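Local coordinates for designed Anbu Protein (Synthetic construct, PDB 5LOY) that serves as a consensus-designed ancestral beta subunit that builds a helical assembly and, as a proteasome relative, is probably an N-terminal nucleophile hydrolase acting in protein degradation, at residues Arg31-Phe36 / Asp192-Glu197; Leu12-Asp17 / Val45-Gly50; Glu88-Val93 / Phe126-Ala131. All coordinates share one frame; numbering follows the deposited sequence.

Interaction 1 (Arg31-Phe36 / Asp192-Glu197); sequences RKMHVF and DLLVYE
Met33 and Leu194 both place CG anti to the backbone N, and the two side chains run from their strands toward each other. Met33 stays extended as far as the sulfur and bends only at its last torsion (chi3 -70°), which turns the terminal methyl toward the backbone of Asp192. There CE of Met33 lies 3.8 Å from the O of Asp192, while SD of Met33 crosses the base of Leu194 at 3.9 Å from its CB; the CB of Asp192 touches both the sulfur and the methyl. Further along, a single branch from each side completes the apolar row, CG2 of Val35 meeting CD1 of Leu194 at 3.8 Å.

The other end of the contact is polar, and Asp192 belongs to both halves: its CB rests on Met33 and its carboxylate faces Arg31. NH2 of Arg31 and OD1 of Asp192 form a salt bridge at 3.1 Å, but the oxygen lies over a face of the guanidinium, with the two planes 43° apart, and no N-H points at it. The attraction is thus one of charges alone. OD2 of Asp192 is held differently, through a water that accepts from Lys32 N at 2.7 Å and donates to OD2 of Asp192 at 2.8 Å.

The strand segments 33-36 and 192-197 run at 36° to each other and share no direct hydrogen bond, as expected of strands from the two facing sheets of a proteasome-type sandwich. NZ of Lys32 hydrogen-bonds to OG1 of Thr20 and only weakly to OG1 of Thr1, consistent with the active-site region of that family. Strand 42-50 pairs with strand 33-38, and strands 11-21 and 205-209 flank 191-197; Met33 also packs on Phe14 and Leu47, and Arg206 touches Arg31 and Val35.

Interaction 2 (Leu12-Asp17 / Val45-Gly50); sequences LVFASD and VLLTAG
Phe14 and Val45 face each other from strand segments 12-16 and 45-50, whose axes approach to 8.4 Å with their N-to-C directions 32° apart and no hydrogen bond between them. The two side chains meet tip to tip. Phe14 has CG anti to its carbonyl carbon (chi1 -57°), and the ring presents one face to Val45, whose CB stands above its middle, 3.9 Å from the ring centroid and 12° off the normal: a CH-pi contact. The methyls of Val45 spread over the same ring, CG2 reaching CE2 of Phe14 at 3.7 Å and CG1 resting against its CG.

Leu47 comes in at the rim. Its CD1 lies near the ring plane, 4.1 Å from CD1 of Phe14, and also abuts the Ala15 carbonyl, while CD2 of Leu47 comes less close to the Ser16 hydroxyl.

One face and part of the edge of Phe14 are thus met from a single strand, while Met33 and Leu194 also pack on it. Strand 11-21 leads on to Asp17, whose OD2 accepts a hydrogen bond from Thr1 N. Two sheets closing over a largely apolar interior form the core of the alpha-beta-beta-alpha sandwich of N-terminal nucleophile hydrolases such as proteasome subunits.

Interaction 3 (Glu88-Val93 / Phe126-Ala131); sequences EALREV and FLIYPA
Leu90 makes the first contact of helical segment 88-93 with 126-131, pointing its side chain at the turn that follows strand 124-128. With CG anti to the backbone N, its CD2 methyl reaches between two successive carbonyls, 3.4 Å from the O of Tyr129 and equally close to the O of Pro130. Its touch on the strand proper is lighter: CD2 of Leu90 and CG2 of Ile128 are 4.5 Å apart. Within this contact the methyl meets mainly backbone carbonyl oxygens.

One residue on, Arg91 supplies the polar half. The chain is extended from CG to NE, and NE donates a hydrogen bond to the O of Ala131 at 3.1 Å, with an N-H...O angle of 151°. The donor lies in the carbonyl plane, whereas the oxygen is tilted 21° out of the guanidinium plane. The aliphatic part of the arginine runs beside the same carbonyl, with CG of Arg91 3.7 Å from the O of Ala131.

Helix 79-94 lies against the five-stranded sheet and here meets the loop that leaves strand 124-128, as fits an outer helical layer of the proteasome-type sandwich. Leu90 also packs on Phe112 of strand 110-118 and Thr54 of helix 52-62, and Val93 touches Ala57.

Interactions 1 and 2 lie in the core and join the same two sheets: strands 33-38 and 42-50 are neighbours in one, strands 11-21 and 191-197 in the other. Their centres are about 7 Å apart, and backbone bonds probably link them within each sheet, His34 O to Leu46 N and Ser16 O to Asp192 N. Interaction 2, near the centre of the subunit, is mainly apolar, with no hydrogen bond across it, whereas interaction 1 passes to charge and water at its edge. Interaction 3 lies farther out and sets a helix against the loop after strand 124-128, toward the opposite edge of the five-stranded sheet from strand 33-38; there a side chain bonds to a carbonyl.

Interaction 1 (Arg31-Phe36 / Asp192-Glu197)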
loop_
_atom_site.group_PDB
_atom_site.type_symbol
_atom_site.label_atom_id
_atom_site.label_comp_id
_atom_site.label_asym_id
_atom_site.label_seq_id
_atom_site.Cartn_x
_atom_site.Cartn_y
_atom_site.Cartn_z
ATOM N N ARG A 31 20.948 -9.427 4.526
ATOM C CA ARG A 31 21.060 -8.000 4.864
ATOM C C ARG A 31 21.013 -7.127 3.582
ATOM O O ARG A 31 21.632 -7.476 2.593
ATOM C CB ARG A 31 22.390 -7.805 5.612
ATOM C CG ARG A 31 22.616 -6.444 6.257
ATOM C CD ARG A 31 24.054 -6.277 6.776
ATOM N NE ARG A 31 24.075 -5.593 8.079
ATOM C CZ ARG A 31 24.107 -6.205 9.265
ATOM N NH1 ARG A 31 24.140 -7.525 9.363
ATOM N NH2 ARG A 31 24.111 -5.480 10.372
ATOM N N LYS A 32 20.307 -6.000 3.617
ATOM C CA LYS A 32 20.164 -5.145 2.446
ATOM C C LYS A 32 20.765 -3.750 2.573
ATOM O O LYS A 32 20.590 -2.917 1.689
ATOM C CB LYS A 32 18.688 -5.022 2.111
ATOM C CG LYS A 32 18.039 -6.370 1.805
ATOM C CD LYS A 32 16.538 -6.207 1.700
ATOM C CE LYS A 32 15.780 -7.532 1.769
ATOM N NZ LYS A 32 16.125 -8.402 0.617
ATOM N N MET A 33 21.488 -3.508 3.663
ATOM C CA MET A 33 22.124 -2.232 3.951
ATOM C C MET A 33 23.625 -2.431 3.916
ATOM O O MET A 33 24.150 -3.358 4.559
ATOM C CB MET A 33 21.696 -1.728 5.327
ATOM C CG MET A 33 22.301 -0.388 5.738
ATOM S SD MET A 33 21.757 0.220 7.348
ATOM C CE MET A 33 20.051 0.619 6.982
ATOM N N HIS A 34 24.305 -1.564 3.152
ATOM C CA HIS A 34 25.761 -1.595 2.989
ATOM C C HIS A 34 26.319 -0.184 3.219
ATOM O O HIS A 34 25.832 0.791 2.649
ATOM C CB HIS A 34 26.151 -2.078 1.587
ATOM C CG HIS A 34 25.490 -3.354 1.184
ATOM N ND1 HIS A 34 26.111 -4.582 1.282
ATOM C CD2 HIS A 34 24.244 -3.599 0.708
ATOM C CE1 HIS A 34 25.284 -5.527 0.869
ATOM N NE2 HIS A 34 24.143 -4.958 0.520
ATOM N N VAL A 35 27.363 -0.098 4.032
ATOM C CA VAL A 35 27.915 1.162 4.465
ATOM C C VAL A 35 29.379 1.308 4.034
ATOM O O VAL A 35 30.194 0.415 4.225
ATOM C CB VAL A 35 27.808 1.285 5.991
ATOM C CG1 VAL A 35 28.423 2.592 6.465
ATOM C CG2 VAL A 35 26.352 1.197 6.413
ATOM N N PHE A 36 29.682 2.451 3.428
ATOM C CA PHE A 36 31.040 2.809 3.040
ATOM C C PHE A 36 31.378 4.078 3.816
ATOM O O PHE A 36 30.748 5.104 3.633
ATOM C CB PHE A 36 31.099 3.001 1.522
ATOM C CG PHE A 36 30.544 1.834 0.762
ATOM C CD1 PHE A 36 29.186 1.716 0.556
ATOM C CD2 PHE A 36 31.382 0.808 0.308
ATOM C CE1 PHE A 36 28.665 0.613 -0.113
ATOM C CE2 PHE A 36 30.874 -0.306 -0.366
ATOM C CZ PHE A 36 29.507 -0.396 -0.577
ATOM N N ASP A 192 17.501 -3.509 9.678
ATOM C CA ASP A 192 18.659 -2.671 9.929
ATOM C C ASP A 192 18.181 -1.216 9.948
ATOM O O ASP A 192 17.310 -0.823 9.159
ATOM C CB ASP A 192 19.746 -2.913 8.873
ATOM C CG ASP A 192 20.408 -4.295 9.017
ATOM O OD1 ASP A 192 21.262 -4.456 9.923
ATOM O OD2 ASP A 192 20.047 -5.242 8.257
ATOM N N LEU A 193 18.711 -0.454 10.897
ATOM C CA LEU A 193 18.373 0.939 11.068
ATOM C C LEU A 193 19.645 1.772 11.239
ATOM O O LEU A 193 20.505 1.431 12.067
ATOM C CB LEU A 193 17.503 1.110 12.303
ATOM C CG LEU A 193 17.182 2.571 12.667
ATOM C CD1 LEU A 193 16.244 3.189 11.627
ATOM C CD2 LEU A 193 16.566 2.666 14.059
ATOM N N LEU A 194 19.763 2.861 10.469
ATOM C CA LEU A 194 20.916 3.758 10.573
ATOM C C LEU A 194 20.458 5.200 10.585
ATOM O O LEU A 194 19.675 5.612 9.738
ATOM C CB LEU A 194 21.866 3.501 9.417
ATOM C CG LEU A 194 23.243 4.147 9.499
ATOM C CD1 LEU A 194 24.219 3.373 8.613
ATOM C CD2 LEU A 194 23.231 5.615 9.108
ATOM N N VAL A 195 20.943 5.948 11.562
ATOM C CA VAL A 195 20.585 7.354 11.738
ATOM C C VAL A 195 21.847 8.190 11.692
ATOM O O VAL A 195 22.756 7.975 12.482
ATOM C CB VAL A 195 19.884 7.600 13.099
ATOM C CG1 VAL A 195 19.652 9.099 13.324
ATOM C CG2 VAL A 195 18.566 6.861 13.157
ATOM N N TYR A 196 21.900 9.138 10.750
ATOM C CA TYR A 196 23.124 9.909 10.445
ATOM C C TYR A 196 22.897 11.380 10.751
ATOM O O TYR A 196 21.966 11.974 10.208
ATOM C CB TYR A 196 23.528 9.733 8.949
ATOM C CG TYR A 196 24.668 10.650 8.553
ATOM C CD1 TYR A 196 25.980 10.345 8.907
ATOM C CD2 TYR A 196 24.436 11.841 7.902
ATOM C CE1 TYR A 196 27.013 11.191 8.597
ATOM C CE2 TYR A 196 25.473 12.710 7.593
ATOM C CZ TYR A 196 26.759 12.383 7.947
ATOM O OH TYR A 196 27.814 13.228 7.661
ATOM N N GLU A 197 23.739 11.969 11.598
ATOM C CA GLU A 197 23.655 13.400 11.902
ATOM C C GLU A 197 24.433 14.279 10.912
ATOM O O GLU A 197 25.624 14.070 10.678
ATOM C CB GLU A 197 24.218 13.701 13.294
ATOM C CG GLU A 197 23.351 13.290 14.480
ATOM C CD GLU A 197 23.975 13.678 15.832
ATOM O OE1 GLU A 197 24.982 14.431 15.885
ATOM O OE2 GLU A 197 23.461 13.208 16.864
HETATM O O HOH W 1 18.815 -5.366 5.799
#

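Interaction 2 (Leu12-Asp17 / Val45-Gly50)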
loop_
_atom_site.group_PDB
_atom_site.type_symbol
_atom_site.label_atom_id
_atom_site.label_comp_id
_atom_site.label_asym_id
_atom_site.label_seq_id
_atom_site.Cartn_x
_atom_site.Cartn_y
_atom_site.Cartn_z
ATOM N N LEU A 12 20.020 12.218 7.941
ATOM C CA LEU A 12 19.436 11.136 7.136
ATOM C C LEU A 12 19.060 9.947 8.012
ATOM O O LEU A 12 19.730 9.655 9.012
ATOM C CB LEU A 12 20.433 10.629 6.105
ATOM C CG LEU A 12 21.022 11.596 5.083
ATOM C CD1 LEU A 12 22.311 11.045 4.487
ATOM C CD2 LEU A 12 20.022 11.877 3.972
ATOM N N VAL A 13 18.028 9.231 7.593
ATOM C CA VAL A 13 17.617 7.992 8.241
ATOM C C VAL A 13 17.407 6.891 7.186
ATOM O O VAL A 13 16.743 7.120 6.174
ATOM C CB VAL A 13 16.293 8.195 8.976
ATOM C CG1 VAL A 13 15.811 6.885 9.574
ATOM C CG2 VAL A 13 16.436 9.250 10.051
ATOM N N PHE A 14 17.967 5.721 7.421
ATOM C CA PHE A 14 17.831 4.590 6.506
ATOM C C PHE A 14 17.340 3.375 7.244
ATOM O O PHE A 14 17.810 3.086 8.352
ATOM C CB PHE A 14 19.178 4.208 5.892
ATOM C CG PHE A 14 19.859 5.328 5.165
ATOM C CD1 PHE A 14 19.611 5.540 3.836
ATOM C CD2 PHE A 14 20.805 6.127 5.805
ATOM C CE1 PHE A 14 20.260 6.552 3.152
ATOM C CE2 PHE A 14 21.468 7.127 5.124
ATOM C CZ PHE A 14 21.189 7.341 3.794
ATOM N N ALA A 15 16.435 2.622 6.620
ATOM C CA ALA A 15 15.978 1.370 7.210
ATOM C C ALA A 15 15.705 0.330 6.155
ATOM O O ALA A 15 15.236 0.653 5.063
ATOM C CB ALA A 15 14.727 1.621 8.023
ATOM N N SER A 16 15.967 -0.923 6.477
ATOM C CA SER A 16 15.712 -2.007 5.534
ATOM C C SER A 16 15.420 -3.291 6.259
ATOM O O SER A 16 15.948 -3.500 7.336
ATOM C CB SER A 16 16.930 -2.222 4.621
ATOM O OG SER A 16 18.071 -2.549 5.394
ATOM N N ASP A 17 14.606 -4.156 5.659
ATOM C CA ASP A 17 14.316 -5.475 6.227
ATOM C C ASP A 17 15.287 -6.507 5.639
ATOM O O ASP A 17 16.260 -6.130 4.982
ATOM C CB ASP A 17 12.880 -5.878 5.930
ATOM C CG ASP A 17 12.721 -6.492 4.544
ATOM O OD1 ASP A 17 13.352 -5.946 3.605
ATOM O OD2 ASP A 17 11.999 -7.526 4.405
ATOM N N VAL A 45 25.688 5.259 2.263
ATOM C CA VAL A 45 24.866 4.107 2.591
ATOM C C VAL A 45 24.079 3.674 1.376
ATOM O O VAL A 45 23.456 4.507 0.728
ATOM C CB VAL A 45 23.840 4.438 3.677
ATOM C CG1 VAL A 45 23.060 3.189 4.056
ATOM C CG2 VAL A 45 24.522 5.029 4.891
ATOM N N LEU A 46 24.119 2.372 1.086
ATOM C CA LEU A 46 23.447 1.781 -0.075
ATOM C C LEU A 46 22.428 0.714 0.358
ATOM O O LEU A 46 22.771 -0.213 1.080
ATOM C CB LEU A 46 24.499 1.177 -1.007
ATOM C CG LEU A 46 24.021 0.445 -2.267
ATOM C CD1 LEU A 46 23.383 1.410 -3.258
ATOM C CD2 LEU A 46 25.180 -0.265 -2.930
ATOM N N LEU A 47 21.176 0.866 -0.060
ATOM C CA LEU A 47 20.136 -0.113 0.216
ATOM C C LEU A 47 19.745 -0.765 -1.105
ATOM O O LEU A 47 19.601 -0.071 -2.119
ATOM C CB LEU A 47 18.906 0.545 0.848
ATOM C CG LEU A 47 19.122 1.516 2.007
ATOM C CD1 LEU A 47 17.796 2.126 2.450
ATOM C CD2 LEU A 47 19.810 0.859 3.195
ATOM N N THR A 48 19.526 -2.080 -1.049
ATOM C CA THR A 48 19.226 -2.886 -2.216
ATOM C C THR A 48 17.813 -3.508 -2.254
ATOM O O THR A 48 17.223 -3.819 -1.223
ATOM C CB THR A 48 20.233 -4.040 -2.333
ATOM O OG1 THR A 48 20.027 -4.978 -1.276
ATOM C CG2 THR A 48 21.639 -3.511 -2.253
ATOM N N ALA A 49 17.293 -3.716 -3.457
ATOM C CA ALA A 49 16.037 -4.448 -3.643
ATOM C C ALA A 49 16.003 -5.142 -4.996
ATOM O O ALA A 49 16.659 -4.708 -5.945
ATOM C CB ALA A 49 14.876 -3.499 -3.541
ATOM N N GLY A 50 15.220 -6.203 -5.085
ATOM C CA GLY A 50 15.036 -6.949 -6.331
ATOM C C GLY A 50 15.806 -8.239 -6.315
ATOM O O GLY A 50 16.108 -8.782 -5.286
#

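Interaction 3 (Glu88-Val93 / Phe126-Ala131)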
loop_
_atom_site.group_PDB
_atom_site.type_symbol
_atom_site.label_atom_id
_atom_site.label_comp_id
_atom_site.label_asym_id
_atom_site.label_seq_id
_atom_site.Cartn_x
_atom_site.Cartn_y
_atom_site.Cartn_z
ATOM N N GLU A 88 25.683 2.727 -13.384
ATOM C CA GLU A 88 26.506 2.136 -14.432
ATOM C C GLU A 88 26.844 0.674 -14.132
ATOM O O GLU A 88 26.924 -0.144 -15.031
ATOM C CB GLU A 88 27.774 2.943 -14.649
ATOM C CG GLU A 88 27.588 4.120 -15.607
ATOM C CD GLU A 88 28.739 5.145 -15.525
ATOM O OE1 GLU A 88 28.518 6.342 -15.865
ATOM O OE2 GLU A 88 29.871 4.754 -15.110
ATOM N N ALA A 89 27.046 0.360 -12.859
ATOM C CA ALA A 89 27.321 -1.007 -12.437
ATOM C C ALA A 89 26.106 -1.901 -12.702
ATOM O O ALA A 89 26.240 -3.015 -13.190
ATOM C CB ALA A 89 27.693 -1.025 -10.958
ATOM N N LEU A 90 24.932 -1.391 -12.365
ATOM C CA LEU A 90 23.705 -2.073 -12.671
ATOM C C LEU A 90 23.567 -2.364 -14.164
ATOM O O LEU A 90 23.214 -3.475 -14.536
ATOM C CB LEU A 90 22.523 -1.255 -12.162
ATOM C CG LEU A 90 21.128 -1.832 -12.399
ATOM C CD1 LEU A 90 20.992 -3.247 -11.855
ATOM C CD2 LEU A 90 20.069 -0.941 -11.762
ATOM N N ARG A 91 23.854 -1.401 -15.036
ATOM C CA ARG A 91 23.763 -1.667 -16.473
ATOM C C ARG A 91 24.771 -2.679 -16.966
ATOM O O ARG A 91 24.460 -3.473 -17.853
ATOM C CB ARG A 91 23.972 -0.416 -17.281
ATOM C CG ARG A 91 22.776 0.486 -17.296
ATOM C CD ARG A 91 23.243 1.871 -17.666
ATOM N NE ARG A 91 22.145 2.823 -17.657
ATOM C CZ ARG A 91 22.304 4.138 -17.623
ATOM N NH1 ARG A 91 23.534 4.656 -17.573
ATOM N NH2 ARG A 91 21.237 4.934 -17.623
ATOM N N GLU A 92 25.985 -2.620 -16.427
ATOM C CA GLU A 92 27.024 -3.577 -16.769
ATOM C C GLU A 92 26.563 -4.993 -16.381
ATOM O O GLU A 92 26.703 -5.917 -17.163
ATOM C CB GLU A 92 28.368 -3.197 -16.111
ATOM C CG GLU A 92 29.574 -4.053 -16.517
ATOM C CD GLU A 92 30.947 -3.426 -16.170
ATOM O OE1 GLU A 92 31.047 -2.175 -16.091
ATOM O OE2 GLU A 92 31.945 -4.186 -15.989
ATOM N N VAL A 93 25.995 -5.162 -15.194
ATOM C CA VAL A 93 25.517 -6.479 -14.771
ATOM C C VAL A 93 24.354 -6.994 -15.635
ATOM O O VAL A 93 24.343 -8.157 -16.022
ATOM C CB VAL A 93 25.130 -6.464 -13.282
ATOM C CG1 VAL A 93 24.404 -7.741 -12.899
ATOM C CG2 VAL A 93 26.369 -6.262 -12.430
ATOM N N PHE A 126 19.479 9.622 -3.077
ATOM C CA PHE A 126 19.137 9.260 -4.463
ATOM C C PHE A 126 18.375 7.949 -4.569
ATOM O O PHE A 126 18.536 7.068 -3.720
ATOM C CB PHE A 126 20.397 9.105 -5.297
ATOM C CG PHE A 126 21.142 10.380 -5.501
ATOM C CD1 PHE A 126 21.984 10.851 -4.526
ATOM C CD2 PHE A 126 20.993 11.115 -6.657
ATOM C CE1 PHE A 126 22.672 12.036 -4.714
ATOM C CE2 PHE A 126 21.670 12.315 -6.843
ATOM C CZ PHE A 126 22.503 12.776 -5.865
ATOM N N LEU A 127 17.568 7.828 -5.625
ATOM C CA LEU A 127 16.895 6.571 -5.986
ATOM C C LEU A 127 17.416 6.129 -7.336
ATOM O O LEU A 127 17.378 6.911 -8.292
ATOM C CB LEU A 127 15.397 6.781 -6.059
ATOM C CG LEU A 127 14.516 5.641 -6.578
ATOM C CD1 LEU A 127 14.628 4.411 -5.713
ATOM C CD2 LEU A 127 13.058 6.072 -6.609
ATOM N N ILE A 128 17.935 4.905 -7.419
ATOM C CA ILE A 128 18.424 4.380 -8.692
ATOM C C ILE A 128 17.428 3.377 -9.224
ATOM O O ILE A 128 17.100 2.386 -8.563
ATOM C CB ILE A 128 19.810 3.729 -8.581
ATOM C CG1 ILE A 128 20.865 4.758 -8.216
ATOM C CG2 ILE A 128 20.232 3.144 -9.900
ATOM C CD1 ILE A 128 21.014 4.966 -6.736
ATOM N N TYR A 129 16.936 3.649 -10.418
ATOM C CA TYR A 129 15.911 2.825 -11.017
ATOM C C TYR A 129 16.491 1.583 -11.682
ATOM O O TYR A 129 17.680 1.528 -11.964
ATOM C CB TYR A 129 15.165 3.642 -12.079
ATOM C CG TYR A 129 14.329 4.799 -11.576
ATOM C CD1 TYR A 129 13.302 4.609 -10.641
ATOM C CD2 TYR A 129 14.510 6.063 -12.102
ATOM C CE1 TYR A 129 12.520 5.669 -10.216
ATOM C CE2 TYR A 129 13.731 7.124 -11.701
ATOM C CZ TYR A 129 12.744 6.927 -10.760
ATOM O OH TYR A 129 11.991 8.021 -10.400
ATOM N N PRO A 130 15.640 0.602 -11.986
ATOM C CA PRO A 130 16.047 -0.597 -12.706
ATOM C C PRO A 130 16.827 -0.348 -13.960
ATOM O O PRO A 130 17.731 -1.101 -14.258
ATOM C CB PRO A 130 14.713 -1.251 -13.054
ATOM C CG PRO A 130 13.837 -0.907 -11.900
ATOM C CD PRO A 130 14.246 0.487 -11.506
ATOM N N ALA A 131 16.482 0.683 -14.713
ATOM C CA ALA A 131 17.223 0.987 -15.946
ATOM C C ALA A 131 18.605 1.625 -15.708
ATOM O O ALA A 131 19.381 1.801 -16.645
ATOM C CB ALA A 131 16.378 1.883 -16.832
#